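Local coordinates for protein UL37 (Suid herpesvirus 1, PDB 4K70) that is a herpesvirus inner tegument protein, represented here by its N-terminal half, and is thought to control viral trafficking, at residues R142-P156 with N189-Q202. Sequence-based numbering, arbitrary orientation.
With NA (sodium ion), chain T.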
# COMPACT_ATOMS: atom_id res chain seq x y z
N ARG A 142 2.61 15.78 0.90
CA ARG A 142 1.25 15.65 1.40
C ARG A 142 0.28 15.82 0.25
O ARG A 142 -0.80 15.23 0.23
CB ARG A 142 0.99 16.70 2.49
CG ARG A 142 -0.49 16.99 2.78
CD ARG A 142 -0.63 18.07 3.87
NE ARG A 142 -0.14 17.61 5.17
CZ ARG A 142 -0.01 18.39 6.24
NH1 ARG A 142 -0.31 19.68 6.19
NH2 ARG A 142 0.45 17.87 7.38
N SER A 143 0.69 16.63 -0.72
CA SER A 143 -0.19 17.05 -1.80
C SER A 143 0.46 16.91 -3.15
O SER A 143 1.68 16.90 -3.27
CB SER A 143 -0.59 18.51 -1.59
OG SER A 143 0.57 19.33 -1.55
N ALA A 144 -0.37 16.84 -4.19
CA ALA A 144 0.14 16.84 -5.55
C ALA A 144 0.97 18.11 -5.78
O ALA A 144 2.02 18.07 -6.42
CB ALA A 144 -1.01 16.75 -6.53
N ASP A 145 0.50 19.23 -5.21
CA ASP A 145 1.21 20.51 -5.32
C ASP A 145 2.63 20.38 -4.76
O ASP A 145 3.58 20.87 -5.36
CB ASP A 145 0.46 21.62 -4.56
CG ASP A 145 -0.84 22.04 -5.24
OD1 ASP A 145 -1.02 21.76 -6.44
OD2 ASP A 145 -1.69 22.67 -4.57
N ASP A 146 2.77 19.72 -3.61
CA ASP A 146 4.08 19.51 -3.00
C ASP A 146 5.01 18.68 -3.88
O ASP A 146 6.19 19.01 -4.03
CB ASP A 146 3.93 18.81 -1.64
CG ASP A 146 3.50 19.74 -0.52
OD1 ASP A 146 3.80 20.96 -0.59
OD2 ASP A 146 2.88 19.24 0.44
N VAL A 147 4.49 17.59 -4.44
CA VAL A 147 5.32 16.70 -5.26
C VAL A 147 5.78 17.36 -6.55
O VAL A 147 6.90 17.16 -6.99
CB VAL A 147 4.58 15.41 -5.62
CG1 VAL A 147 5.41 14.61 -6.63
CG2 VAL A 147 4.32 14.59 -4.37
N LEU A 148 4.89 18.15 -7.15
CA LEU A 148 5.22 18.87 -8.37
C LEU A 148 6.38 19.84 -8.14
O LEU A 148 7.24 20.01 -9.02
CB LEU A 148 3.98 19.63 -8.85
CG LEU A 148 4.09 20.43 -10.15
CD1 LEU A 148 4.10 19.51 -11.35
CD2 LEU A 148 2.94 21.40 -10.22
N ALA A 149 6.41 20.45 -6.96
CA ALA A 149 7.46 21.39 -6.60
C ALA A 149 8.78 20.68 -6.29
O ALA A 149 9.86 21.15 -6.68
CB ALA A 149 7.02 22.25 -5.43
N ALA A 150 8.70 19.55 -5.60
CA ALA A 150 9.87 18.72 -5.31
C ALA A 150 9.56 17.27 -5.67
O ALA A 150 9.15 16.49 -4.81
CB ALA A 150 10.25 18.84 -3.85
N PRO A 151 9.76 16.91 -6.95
CA PRO A 151 9.36 15.60 -7.49
C PRO A 151 10.30 14.47 -7.09
O PRO A 151 10.91 13.83 -7.97
CB PRO A 151 9.41 15.82 -9.02
CG PRO A 151 10.44 16.89 -9.20
CD PRO A 151 10.32 17.80 -7.99
N ARG A 152 10.38 14.21 -5.79
CA ARG A 152 11.23 13.14 -5.28
C ARG A 152 10.66 11.76 -5.60
O ARG A 152 9.48 11.48 -5.36
CB ARG A 152 11.44 13.29 -3.76
CG ARG A 152 12.58 12.38 -3.25
CD ARG A 152 13.04 12.70 -1.82
NE ARG A 152 11.95 12.71 -0.86
CZ ARG A 152 11.35 13.82 -0.43
NH1 ARG A 152 11.75 15.01 -0.88
NH2 ARG A 152 10.35 13.75 0.45
N VAL A 153 11.50 10.91 -6.17
CA VAL A 153 11.13 9.54 -6.50
C VAL A 153 11.54 8.61 -5.36
O VAL A 153 12.73 8.45 -5.08
CB VAL A 153 11.78 9.08 -7.81
CG1 VAL A 153 11.49 7.61 -8.06
CG2 VAL A 153 11.30 9.94 -8.97
N VAL A 154 10.55 8.02 -4.70
CA VAL A 154 10.81 7.15 -3.56
C VAL A 154 10.42 5.70 -3.87
O VAL A 154 9.33 5.44 -4.38
CB VAL A 154 9.99 7.60 -2.34
CG1 VAL A 154 10.33 6.75 -1.15
CG2 VAL A 154 10.24 9.08 -2.05
N PRO A 155 11.31 4.75 -3.56
CA PRO A 155 10.89 3.35 -3.73
C PRO A 155 9.75 3.04 -2.77
O PRO A 155 9.85 3.36 -1.60
CB PRO A 155 12.14 2.56 -3.34
CG PRO A 155 13.29 3.55 -3.47
CD PRO A 155 12.71 4.88 -3.11
N PRO A 156 8.66 2.44 -3.27
CA PRO A 156 7.50 2.10 -2.44
C PRO A 156 7.87 1.32 -1.17
O PRO A 156 7.20 1.42 -0.14
CB PRO A 156 6.66 1.23 -3.37
CG PRO A 156 6.95 1.79 -4.72
CD PRO A 156 8.42 2.09 -4.68
N ASN A 189 2.06 6.04 -1.67
CA ASN A 189 2.36 5.38 -2.95
C ASN A 189 1.91 6.14 -4.21
O ASN A 189 2.58 6.09 -5.26
CB ASN A 189 1.76 3.97 -2.98
CG ASN A 189 2.55 2.98 -2.16
OD1 ASN A 189 3.76 3.08 -2.06
ND2 ASN A 189 1.86 2.02 -1.56
N TRP A 190 0.76 6.80 -4.11
CA TRP A 190 0.15 7.48 -5.24
C TRP A 190 1.10 8.50 -5.87
O TRP A 190 1.00 8.81 -7.06
CB TRP A 190 -1.14 8.18 -4.80
CG TRP A 190 -0.85 9.23 -3.80
CD1 TRP A 190 -0.78 9.08 -2.45
CD2 TRP A 190 -0.53 10.60 -4.07
NE1 TRP A 190 -0.44 10.27 -1.86
CE2 TRP A 190 -0.28 11.22 -2.83
CE3 TRP A 190 -0.43 11.37 -5.24
CZ2 TRP A 190 0.05 12.58 -2.72
CZ3 TRP A 190 -0.09 12.71 -5.13
CH2 TRP A 190 0.14 13.30 -3.88
N ALA A 191 2.04 9.00 -5.08
CA ALA A 191 2.90 10.10 -5.51
C ALA A 191 4.00 9.68 -6.49
O ALA A 191 4.54 10.53 -7.22
CB ALA A 191 3.51 10.79 -4.30
N LEU A 192 4.35 8.40 -6.51
CA LEU A 192 5.45 7.93 -7.34
C LEU A 192 5.24 8.21 -8.85
O LEU A 192 6.09 8.82 -9.49
CB LEU A 192 5.75 6.45 -7.07
CG LEU A 192 6.77 5.77 -8.00
CD1 LEU A 192 8.12 6.46 -7.91
CD2 LEU A 192 6.88 4.28 -7.68
N PRO A 193 4.10 7.79 -9.41
CA PRO A 193 3.80 8.05 -10.83
C PRO A 193 3.75 9.54 -11.16
O PRO A 193 4.09 9.94 -12.28
CB PRO A 193 2.39 7.47 -11.01
CG PRO A 193 2.24 6.47 -9.93
CD PRO A 193 3.10 6.91 -8.78
N LEU A 194 3.31 10.35 -10.21
CA LEU A 194 3.30 11.80 -10.39
C LEU A 194 4.72 12.33 -10.46
O LEU A 194 5.05 13.09 -11.37
CB LEU A 194 2.50 12.49 -9.26
CG LEU A 194 2.67 14.01 -9.18
CD1 LEU A 194 2.27 14.66 -10.48
CD2 LEU A 194 1.88 14.60 -8.00
N ALA A 195 5.56 11.96 -9.49
CA ALA A 195 6.97 12.35 -9.48
C ALA A 195 7.69 11.91 -10.76
O ALA A 195 8.48 12.66 -11.35
CB ALA A 195 7.68 11.78 -8.25
N LEU A 196 7.44 10.67 -11.17
CA LEU A 196 8.04 10.16 -12.41
C LEU A 196 7.61 10.97 -13.64
O LEU A 196 8.43 11.26 -14.50
CB LEU A 196 7.74 8.68 -12.59
CG LEU A 196 8.47 7.77 -11.59
CD1 LEU A 196 7.93 6.35 -11.60
CD2 LEU A 196 9.97 7.79 -11.84
N ALA A 197 6.33 11.33 -13.72
CA ALA A 197 5.87 12.11 -14.87
C ALA A 197 6.46 13.52 -14.86
O ALA A 197 6.81 14.07 -15.91
CB ALA A 197 4.34 12.15 -14.94
N VAL A 198 6.54 14.11 -13.68
CA VAL A 198 7.15 15.43 -13.53
C VAL A 198 8.59 15.42 -14.03
O VAL A 198 9.01 16.35 -14.72
CB VAL A 198 7.10 15.94 -12.07
CG1 VAL A 198 7.80 17.29 -11.95
CG2 VAL A 198 5.66 16.05 -11.61
N ARG A 199 9.35 14.38 -13.70
CA ARG A 199 10.71 14.31 -14.18
C ARG A 199 10.81 14.35 -15.70
O ARG A 199 11.72 14.98 -16.25
CB ARG A 199 11.43 13.09 -13.61
CG ARG A 199 11.74 13.29 -12.15
CD ARG A 199 12.86 12.41 -11.64
NE ARG A 199 13.20 12.81 -10.28
CZ ARG A 199 14.02 12.14 -9.48
NH1 ARG A 199 14.58 11.01 -9.90
NH2 ARG A 199 14.27 12.58 -8.25
N GLN A 200 9.86 13.71 -16.39
CA GLN A 200 9.84 13.73 -17.86
C GLN A 200 9.42 15.10 -18.39
O GLN A 200 9.99 15.59 -19.36
CB GLN A 200 8.89 12.66 -18.41
CG GLN A 200 9.30 11.23 -18.07
CD GLN A 200 10.66 10.88 -18.64
OE1 GLN A 200 11.68 11.42 -18.22
NE2 GLN A 200 10.69 9.96 -19.60
N MET A 201 8.41 15.69 -17.77
CA MET A 201 7.98 17.03 -18.16
C MET A 201 9.13 18.04 -18.06
O MET A 201 9.21 18.98 -18.85
CB MET A 201 6.81 17.49 -17.30
CG MET A 201 6.33 18.89 -17.61
SD MET A 201 4.90 19.38 -16.61
CE MET A 201 5.62 19.52 -14.97
N GLN A 202 10.01 17.84 -17.08
CA GLN A 202 11.09 18.78 -16.81
C GLN A 202 12.42 18.31 -17.41
O GLN A 202 13.48 18.88 -17.12
CB GLN A 202 11.21 19.00 -15.30
CG GLN A 202 9.93 19.57 -14.73
CD GLN A 202 9.96 19.82 -13.23
OE1 GLN A 202 10.78 19.26 -12.49
NE2 GLN A 202 9.03 20.64 -12.76
NA NA T . 10.87 10.15 -21.81
O HOH W 1 9.63 21.39 -9.78
O HOH W 2 12.48 8.61 -22.88
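Pro151 and Ala195 bring the two backbones closest, their CA atoms 4.5 Å apart, where the chain leaving helix 144-149 turns across helix 191-201. The axes of these two helices approach to 9.3 Å and cross at -38°. Ser143 N-caps the short helix, its OG accepting from Asp146 N, and Pro151, at the centre of an inverse gamma turn, redirects the chain along the longer helix toward Pro156 and Asn189.

Val147 and Leu148 carry the short helix's share of the contact. Val147 CG1 lies anti to the backbone N (chi1 172°) and reaches Leu194 and Ala195, while CG2 meets Ala191 CB at 3.9 Å. Small Ala191 and Ala195 suit this side of the longer helix because they let the other chain come near; the carbonyl O of Arg152 sits 3.4 Å from Ala195 CB. Trp190 turns the edge of its ring toward the start of the short helix, with CH2 3.6 Å from Ala144 N. Farther along, Leu148 CD1 touches both Val198 CG2 and Met201 CE, and the Pro151 ring lies against Val198.

Val153 divides its branches: CG1 packs on Leu192 CD1 at 3.6 Å, whereas CG2 sits over the centre of one guanidinium face of Arg199, 3.4 Å above its plane. The Arg199 chain, extended from CG to NE, carries that flat group across the valine. Val153 and Arg199 also belong to a sodium ion site. One water receives a bond from Gln202 NE2 and donates to the carbonyl oxygens of Leu148 and Ala149; the same NE2 also bonds to Gln234.

Largely apolar side-chain fit, supplemented by this water bridge, holds the short helix and its trailing loop against helix 191-201 in this all-helical tegument fragment.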